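Transcriptional activator ToxR (PDB 6UTC) probably activates transcription from the inner membrane of Vibrio vulnificus, its periplasmic domain acting as a sensor whose interactions with ToxS and bile salts are altered by a disulfide. Local coordinates at residues P60-A65 and N76-L81; Q37-S42 and L90-E95. All coordinates share one frame; numbering follows the deposited sequence.

In the fold
From the N terminus the chain makes the strand pair 16-22 and 25-30, then turns through residues 37-39 into helix 40-52, which lies on one face of the mixed sheet. Strand 62-67 follows, and interaction 1 pairs its start with the end of strand 72-78, closing a short hairpin. The next strand, 88-93, is the sheet edge where interaction 2 closes a much longer loop back to residues 37-42, with interaction 1 nested inside it. The two contacts lie on opposite sides of the chain's centre, about 17 Å apart between their centres, yet they meet where Y77 CE2 packs on L90 CD1 at 3.6 Å.

Interaction 1 of 2, residues P60-A65 and N76-L81; sequences PVKVIA and NYIHTL
V63 turns CG2 anti to its backbone N, while Y77 sets its ring near-perpendicular at chi2 (-86°), and the methyl comes to lie over the centre of the ring. CG2 stands 3.7 Å from the ring centroid, almost on the ring normal, a CH-pi contact. P60 CG meets the same ring at its edge, 3.9 Å from Y77 CD1. P60 CB also sits over the face of the H79 imidazole, whose NE2 is hydrogen-bonded to Y50 of helix 40-52; Y50 stacks on Y77 as well. On the other face of the sheet, in the I78 conformer described, one of two, I64 CG1 touches I78 CD1 at 3.7 Å, and the extended K62 chain crosses I78, its CE near both CG2 and CD1. The backbone bonds I64 N to N76 O and N76 N to I64 O frame one antiparallel pair. One water donates to I64 O and accepts from N76 ND2, while N76 OD1 turns to T89 on strand 88-93. Further along, I78 N binds K62 O at 2.9 Å in a nearly straight bond (176°). I78 O takes V61 N at 2.8 Å with a bent N-H (135°) and K62 N only weakly at 3.4 Å. Two consecutive residues, V61 and K62, thus face the single residue I78: a classic beta bulge at the open end of a beta hairpin.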
ATOM      1  N   PRO A  60      -2.925  -8.940  -3.073  1.00 17.40           N
ATOM      2  CA  PRO A  60      -3.907  -7.939  -2.658  1.00 16.69           C
ATOM      3  C   PRO A  60      -4.559  -7.334  -3.884  1.00 17.07           C
ATOM      4  O   PRO A  60      -3.950  -7.224  -4.952  1.00 19.79           O
ATOM      5  CB  PRO A  60      -3.057  -6.902  -1.917  1.00 17.21           C
ATOM      6  CG  PRO A  60      -1.721  -7.009  -2.577  1.00 18.40           C
ATOM      7  CD  PRO A  60      -1.544  -8.481  -2.842  1.00 19.05           C
ATOM      8  N   VAL A  61      -5.832  -6.971  -3.721  0.61 14.40           N
ATOM      9  CA  VAL A  61      -6.571  -6.259  -4.758  0.61 17.07           C
ATOM     10  C   VAL A  61      -6.135  -4.804  -4.799  0.61 16.65           C
ATOM     11  O   VAL A  61      -5.918  -4.217  -5.868  0.61 14.22           O
ATOM     12  CB  VAL A  61      -8.087  -6.375  -4.489  0.61 16.83           C
ATOM     13  CG1 VAL A  61      -8.879  -5.594  -5.535  0.61 20.08           C
ATOM     14  CG2 VAL A  61      -8.536  -7.836  -4.427  0.61 17.90           C
ATOM     15  N   LYS A  62      -5.992  -4.200  -3.630  1.00 15.56           N
ATOM     16  CA  LYS A  62      -5.738  -2.780  -3.552  1.00 15.04           C
ATOM     17  C   LYS A  62      -4.965  -2.505  -2.288  1.00 15.88           C
ATOM     18  O   LYS A  62      -4.905  -3.330  -1.369  1.00 14.75           O
ATOM     19  CB  LYS A  62      -7.033  -1.969  -3.587  1.00 19.96           C
ATOM     20  CG  LYS A  62      -8.037  -2.353  -2.554  1.00 19.79           C
ATOM     21  CD  LYS A  62      -9.420  -1.894  -3.012  1.00 23.31           C
ATOM     22  CE  LYS A  62     -10.523  -2.431  -2.124  1.00 34.49           C
ATOM     23  NZ  LYS A  62     -11.851  -2.068  -2.695  1.00 38.13           N
ATOM     24  N   VAL A  63      -4.354  -1.334  -2.273  1.00 14.49           N
ATOM     25  CA  VAL A  63      -3.693  -0.801  -1.096  1.00 13.78           C
ATOM     26  C   VAL A  63      -4.143   0.643  -0.950  1.00 14.03           C
ATOM     27  O   VAL A  63      -4.105   1.418  -1.919  1.00 15.01           O
ATOM     28  CB  VAL A  63      -2.156  -0.963  -1.130  1.00 14.46           C
ATOM     29  CG1 VAL A  63      -1.520  -0.216  -2.270  1.00 18.39           C
ATOM     30  CG2 VAL A  63      -1.540  -0.557   0.206  1.00 16.65           C
ATOM     31  N   ILE A  64      -4.651   0.980   0.226  1.00 13.16           N
ATOM     32  CA  ILE A  64      -5.131   2.325   0.510  1.00 13.07           C
ATOM     33  C   ILE A  64      -4.014   3.059   1.224  1.00 12.96           C
ATOM     34  O   ILE A  64      -3.572   2.637   2.302  1.00 13.61           O
ATOM     35  CB  ILE A  64      -6.390   2.314   1.387  1.00 13.89           C
ATOM     36  CG1 ILE A  64      -7.397   1.266   0.904  1.00 17.83           C
ATOM     37  CG2 ILE A  64      -6.986   3.737   1.483  1.00 17.08           C
ATOM     38  CD1 ILE A  64      -7.881   1.464  -0.473  1.00 20.98           C
ATOM     39  N   ALA A  65      -3.570   4.160   0.641  1.00 12.37           N
ATOM     40  CA  ALA A  65      -2.500   4.974   1.198  1.00 12.54           C
ATOM     41  C   ALA A  65      -3.091   6.236   1.814  1.00 12.28           C
ATOM     42  O   ALA A  65      -3.831   6.962   1.143  1.00 13.49           O
ATOM     43  CB  ALA A  65      -1.521   5.355   0.093  1.00 13.86           C
ATOM     44  N   ASN A  76      -2.886   0.266   3.767  1.00 12.86           N
ATOM     45  CA  ASN A  76      -3.834  -0.783   4.121  1.00 13.29           C
ATOM     46  C   ASN A  76      -3.992  -1.703   2.916  1.00 12.61           C
ATOM     47  O   ASN A  76      -4.589  -1.312   1.904  1.00 14.28           O
ATOM     48  CB  ASN A  76      -5.163  -0.173   4.556  1.00 15.44           C
ATOM     49  CG  ASN A  76      -5.196   0.125   6.047  1.00 19.56           C
ATOM     50  OD1 ASN A  76      -5.334  -0.788   6.862  1.00 22.87           O
ATOM     51  ND2 ASN A  76      -5.029   1.375   6.408  1.00 23.75           N
ATOM     52  N   TYR A  77      -3.440  -2.906   3.024  1.00 13.19           N
ATOM     53  CA  TYR A  77      -3.547  -3.906   1.969  1.00 12.61           C
ATOM     54  C   TYR A  77      -4.851  -4.665   2.120  1.00 13.43           C
ATOM     55  O   TYR A  77      -5.124  -5.234   3.188  1.00 15.41           O
ATOM     56  CB  TYR A  77      -2.376  -4.874   2.068  1.00 14.58           C
ATOM     57  CG  TYR A  77      -1.093  -4.315   1.508  1.00 13.65           C
ATOM     58  CD1 TYR A  77      -0.809  -4.427   0.162  1.00 16.84           C
ATOM     59  CD2 TYR A  77      -0.182  -3.664   2.324  1.00 16.94           C
ATOM     60  CE1 TYR A  77       0.358  -3.915  -0.371  1.00 16.10           C
ATOM     61  CE2 TYR A  77       0.996  -3.145   1.799  1.00 19.67           C
ATOM     62  CZ  TYR A  77       1.253  -3.287   0.453  1.00 16.94           C
ATOM     63  OH  TYR A  77       2.422  -2.773  -0.080  1.00 18.23           O
ATOM     64  N   ILE A  78      -5.649  -4.672   1.064  0.52 12.25           N
ATOM     65  CA  ILE A  78      -6.948  -5.325   1.058  0.52 12.74           C
ATOM     66  C   ILE A  78      -6.899  -6.480   0.073  0.52 13.76           C
ATOM     67  O   ILE A  78      -6.462  -6.318  -1.076  0.52 12.28           O
ATOM     68  CB  ILE A  78      -8.071  -4.330   0.722  0.52 12.96           C
ATOM     69  CG1 ILE A  78      -8.144  -3.253   1.811  0.52 15.51           C
ATOM     70  CG2 ILE A  78      -9.404  -5.062   0.584  0.52 14.62           C
ATOM     71  CD1 ILE A  78      -8.969  -2.036   1.445  0.52 16.71           C
ATOM     72  N   HIS A  79      -7.309  -7.646   0.541  1.00 13.02           N
ATOM     73  CA  HIS A  79      -7.332  -8.861  -0.257  1.00 14.23           C
ATOM     74  C   HIS A  79      -8.753  -9.182  -0.703  1.00 13.05           C
ATOM     75  O   HIS A  79      -9.725  -8.548  -0.296  1.00 14.58           O
ATOM     76  CB  HIS A  79      -6.728 -10.006   0.558  1.00 13.38           C
ATOM     77  CG  HIS A  79      -5.271  -9.824   0.825  1.00 13.72           C
ATOM     78  ND1 HIS A  79      -4.295 -10.515   0.140  1.00 15.86           N
ATOM     79  CD2 HIS A  79      -4.621  -8.990   1.668  1.00 14.38           C
ATOM     80  CE1 HIS A  79      -3.106 -10.118   0.560  1.00 17.15           C
ATOM     81  NE2 HIS A  79      -3.275  -9.189   1.481  1.00 15.17           N
ATOM     82  N   THR A  80      -8.870 -10.190  -1.566  1.00 16.26           N
ATOM     83  CA  THR A  80     -10.194 -10.719  -1.847  1.00 16.43           C
ATOM     84  C   THR A  80     -10.803 -11.244  -0.548  1.00 17.12           C
ATOM     85  O   THR A  80     -10.093 -11.591   0.400  1.00 15.83           O
ATOM     86  CB  THR A  80     -10.110 -11.855  -2.872  1.00 18.21           C
ATOM     87  OG1 THR A  80      -9.359 -12.935  -2.317  1.00 19.62           O
ATOM     88  CG2 THR A  80      -9.458 -11.383  -4.174  1.00 20.61           C
ATOM     89  N   LEU A  81     -12.134 -11.279  -0.497  1.00 17.17           N
ATOM     90  CA  LEU A  81     -12.802 -11.716   0.729  1.00 18.43           C
ATOM     91  C   LEU A  81     -12.345 -13.086   1.228  1.00 18.08           C
ATOM     92  O   LEU A  81     -12.110 -13.224   2.439  1.00 18.21           O
ATOM     93  CB  LEU A  81     -14.327 -11.597   0.592  1.00 22.91           C
ATOM     94  CG  LEU A  81     -14.819 -10.147   0.643  1.00 24.76           C
ATOM     95  CD1 LEU A  81     -16.261 -10.058   0.181  1.00 31.69           C
ATOM     96  CD2 LEU A  81     -14.659  -9.562   2.045  1.00 24.15           C
TER
HETATM   97  O   HOH W   1      -4.581   3.748   4.600  1.00 19.19           O

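Interaction 2 of 2, residues Q37-S42 and L90-E95; sequences QAWMPS and LRIFSE. With SO4 (sulfate ion), chain B.
S42 OG, near the start of helix 40-52, shares a 2.6 Å hydrogen bond with a water that can also donate a longer one to F93 O, 3.2 Å away, though it has more acceptors in reach than protons. Where it does, it spans the gap between this helix and edge strand 88-93 in an alpha-beta fold where the helix packs on one face of the sheet. Beside the water the contact is apolar. I92 points from the strand toward the helix, with CG1 between its backbone N and carbonyl carbon (chi1 65°) and CD1 extended beyond. CD1 thereby reaches S42 CB at 4.0 Å, and CG1 lies equally far from W39 CZ3; the I92 and W39 side chains lie alongside each other, running in opposite senses. I92 also packs on L99 and I102 of helix 99-102. W39, in the 3-10 turn before the helix, sends the benzo end of its indole to the end of the strand: CH2 approaches S94 N at 3.6 Å and S94 CB at 3.8 Å, while the carbonyl carbon of F93 sits at the ring edge. At the indole's other end NE1 is hydrogen-bonded to G68 O, which helps to fix how the ring is turned. Away from the strand, a sulfate, probably from the crystallisation liquor, is also hydrogen-bonded by R17 NH2 and L36 N, and its O3 accepts a bent bond from Q37 N at 3.0 Å.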
ATOM      1  N   GLN A  37       2.195  11.933  -4.106  1.00 19.34           N
ATOM      2  CA  GLN A  37       3.133  11.576  -5.173  1.00 24.66           C
ATOM      3  C   GLN A  37       4.556  11.344  -4.659  1.00 22.34           C
ATOM      4  O   GLN A  37       5.254  10.435  -5.129  1.00 21.29           O
ATOM      5  CB  GLN A  37       3.104  12.652  -6.269  1.00 28.80           C
ATOM      6  CG  GLN A  37       4.096  12.429  -7.404  1.00 31.84           C
ATOM      7  CD  GLN A  37       3.877  11.116  -8.130  1.00 39.39           C
ATOM      8  OE1 GLN A  37       2.741  10.692  -8.345  1.00 43.65           O
ATOM      9  NE2 GLN A  37       4.971  10.459  -8.505  1.00 41.17           N
ATOM     10  N   ALA A  38       4.997  12.131  -3.679  1.00 20.44           N
ATOM     11  CA  ALA A  38       6.357  11.994  -3.167  1.00 22.78           C
ATOM     12  C   ALA A  38       6.622  10.625  -2.544  1.00 20.30           C
ATOM     13  O   ALA A  38       7.782  10.209  -2.443  1.00 21.91           O
ATOM     14  CB  ALA A  38       6.652  13.083  -2.136  1.00 24.03           C
ATOM     15  N   TRP A  39       5.586   9.927  -2.109  1.00 17.22           N
ATOM     16  CA  TRP A  39       5.751   8.613  -1.509  1.00 16.13           C
ATOM     17  C   TRP A  39       5.775   7.491  -2.528  1.00 15.60           C
ATOM     18  O   TRP A  39       5.997   6.343  -2.146  1.00 13.84           O
ATOM     19  CB  TRP A  39       4.608   8.349  -0.528  1.00 15.32           C
ATOM     20  CG  TRP A  39       4.705   9.139   0.738  1.00 14.34           C
ATOM     21  CD1 TRP A  39       4.174  10.381   0.984  1.00 13.99           C
ATOM     22  CD2 TRP A  39       5.355   8.735   1.943  1.00 13.47           C
ATOM     23  NE1 TRP A  39       4.470  10.770   2.270  1.00 15.39           N
ATOM     24  CE2 TRP A  39       5.180   9.770   2.885  1.00 15.12           C
ATOM     25  CE3 TRP A  39       6.064   7.592   2.323  1.00 14.82           C
ATOM     26  CZ2 TRP A  39       5.694   9.702   4.174  1.00 16.54           C
ATOM     27  CZ3 TRP A  39       6.578   7.521   3.611  1.00 16.57           C
ATOM     28  CH2 TRP A  39       6.382   8.571   4.522  1.00 17.03           C
ATOM     29  N   MET A  40       5.557   7.781  -3.808  1.00 15.07           N
ATOM     30  CA  MET A  40       5.373   6.687  -4.756  1.00 17.14           C
ATOM     31  C   MET A  40       6.549   5.724  -4.848  1.00 15.56           C
ATOM     32  O   MET A  40       6.294   4.515  -4.903  1.00 14.29           O
ATOM     33  CB  MET A  40       4.879   7.177  -6.125  1.00 18.96           C
ATOM     34  CG  MET A  40       3.398   7.588  -6.153  1.00 23.99           C
ATOM     35  SD  MET A  40       2.203   6.341  -5.567  1.00 23.93           S
ATOM     36  CE  MET A  40       2.655   4.893  -6.518  1.00 26.50           C
ATOM     37  N   PRO A  41       7.817   6.152  -4.870  1.00 15.52           N
ATOM     38  CA  PRO A  41       8.888   5.149  -4.923  1.00 14.92           C
ATOM     39  C   PRO A  41       8.872   4.212  -3.731  1.00 13.17           C
ATOM     40  O   PRO A  41       9.114   3.007  -3.891  1.00 12.85           O
ATOM     41  CB  PRO A  41      10.161   6.000  -5.009  1.00 16.77           C
ATOM     42  CG  PRO A  41       9.711   7.244  -5.653  1.00 19.74           C
ATOM     43  CD  PRO A  41       8.350   7.511  -5.067  1.00 17.85           C
ATOM     44  N   SER A  42       8.560   4.733  -2.538  1.00 13.78           N
ATOM     45  CA  SER A  42       8.438   3.879  -1.362  1.00 13.96           C
ATOM     46  C   SER A  42       7.243   2.955  -1.475  1.00 12.92           C
ATOM     47  O   SER A  42       7.343   1.773  -1.137  1.00 13.18           O
ATOM     48  CB  SER A  42       8.269   4.719  -0.101  1.00 15.06           C
ATOM     49  OG  SER A  42       9.394   5.545   0.117  1.00 19.59           O
ATOM     50  N   LEU A  90      -0.101  -1.384   7.489  1.00 16.40           N
ATOM     51  CA  LEU A  90       1.329  -1.214   7.686  1.00 18.50           C
ATOM     52  C   LEU A  90       1.641   0.272   7.777  1.00 17.80           C
ATOM     53  O   LEU A  90       0.924   1.107   7.228  1.00 15.24           O
ATOM     54  CB  LEU A  90       2.118  -1.800   6.505  1.00 20.92           C
ATOM     55  CG  LEU A  90       1.853  -3.247   6.077  1.00 27.14           C
ATOM     56  CD1 LEU A  90       2.749  -3.613   4.913  1.00 26.71           C
ATOM     57  CD2 LEU A  90       2.057  -4.195   7.246  1.00 26.12           C
ATOM     58  N   ARG A  91       2.727   0.597   8.463  1.00 17.52           N
ATOM     59  CA  ARG A  91       3.184   1.969   8.612  1.00 17.50           C
ATOM     60  C   ARG A  91       4.620   2.043   8.122  1.00 15.75           C
ATOM     61  O   ARG A  91       5.466   1.241   8.536  1.00 18.97           O
ATOM     62  CB  ARG A  91       3.095   2.408  10.072  1.00 21.92           C
ATOM     63  CG  ARG A  91       1.715   2.160  10.678  1.00 30.28           C
ATOM     64  CD  ARG A  91       1.768   1.168  11.832  1.00 40.92           C
ATOM     65  NE  ARG A  91       0.519   0.415  11.981  1.00 41.38           N
ATOM     66  CZ  ARG A  91      -0.611   0.927  12.458  1.00 40.19           C
ATOM     67  NH1 ARG A  91      -0.661   2.202  12.825  1.00 44.40           N
ATOM     68  NH2 ARG A  91      -1.694   0.167  12.567  1.00 43.06           N
ATOM     69  N   ILE A  92       4.895   2.973   7.222  1.00 16.60           N
ATOM     70  CA  ILE A  92       6.250   3.149   6.728  1.00 18.43           C
ATOM     71  C   ILE A  92       6.694   4.575   6.997  1.00 19.16           C
ATOM     72  O   ILE A  92       5.885   5.504   7.045  1.00 17.20           O
ATOM     73  CB  ILE A  92       6.415   2.766   5.240  1.00 23.58           C
ATOM     74  CG1 ILE A  92       5.602   3.700   4.349  1.00 22.09           C
ATOM     75  CG2 ILE A  92       6.009   1.306   5.012  1.00 23.71           C
ATOM     76  CD1 ILE A  92       5.839   3.464   2.874  1.00 23.53           C
ATOM     77  N   PHE A  93       7.996   4.741   7.183  1.00 21.87           N
ATOM     78  CA  PHE A  93       8.580   6.040   7.459  1.00 24.50           C
ATOM     79  C   PHE A  93       9.349   6.531   6.244  1.00 30.42           C
ATOM     80  O   PHE A  93       9.801   5.741   5.412  1.00 33.88           O
ATOM     81  CB  PHE A  93       9.494   5.974   8.685  1.00 28.25           C
ATOM     82  CG  PHE A  93       8.750   5.742   9.964  1.00 26.43           C
ATOM     83  CD1 PHE A  93       8.374   4.466  10.340  1.00 31.61           C
ATOM     84  CD2 PHE A  93       8.395   6.807  10.778  1.00 31.98           C
ATOM     85  CE1 PHE A  93       7.673   4.246  11.513  1.00 35.39           C
ATOM     86  CE2 PHE A  93       7.694   6.599  11.954  1.00 37.11           C
ATOM     87  CZ  PHE A  93       7.334   5.315  12.323  1.00 40.04           C
ATOM     88  N   SER A  94       9.472   7.853   6.135  1.00 26.34           N
ATOM     89  CA  SER A  94      10.183   8.425   4.997  1.00 31.38           C
ATOM     90  C   SER A  94      11.679   8.144   5.085  1.00 48.26           C
ATOM     91  O   SER A  94      12.300   7.712   4.106  1.00 57.68           O
ATOM     92  CB  SER A  94       9.912   9.926   4.906  1.00 33.68           C
ATOM     93  OG  SER A  94      10.240  10.567   6.121  1.00 38.77           O
ATOM     94  N   GLU A  95      12.275   8.372   6.256  1.00 48.29           N
ATOM     95  CA  GLU A  95      13.723   8.241   6.387  1.00 62.23           C
ATOM     96  C   GLU A  95      14.145   6.785   6.562  1.00 60.59           C
ATOM     97  O   GLU A  95      15.091   6.325   5.914  1.00 60.62           O
ATOM     98  CB  GLU A  95      14.232   9.105   7.545  1.00 67.86           C
ATOM     99  CG  GLU A  95      14.070  10.604   7.319  1.00 69.34           C
ATOM    100  CD  GLU A  95      14.509  11.429   8.517  1.00 74.98           C
ATOM    101  OE1 GLU A  95      14.800  10.835   9.577  1.00 76.40           O
ATOM    102  OE2 GLU A  95      14.563  12.673   8.400  1.00 73.48           O
TER
HETATM  103  S   SO4 B 301      -1.460  13.085  -5.710  1.00 21.94           S
HETATM  104  O1  SO4 B 301      -2.109  14.389  -5.820  1.00 28.16           O
HETATM  105  O2  SO4 B 301      -1.941  12.390  -4.520  1.00 20.42           O
HETATM  106  O3  SO4 B 301      -0.017  13.308  -5.558  1.00 24.37           O
HETATM  107  O4  SO4 B 301      -1.737  12.310  -6.913  1.00 26.44           O
HETATM  108  O   HOH W   2      10.699   5.587   2.383  1.00 39.59           O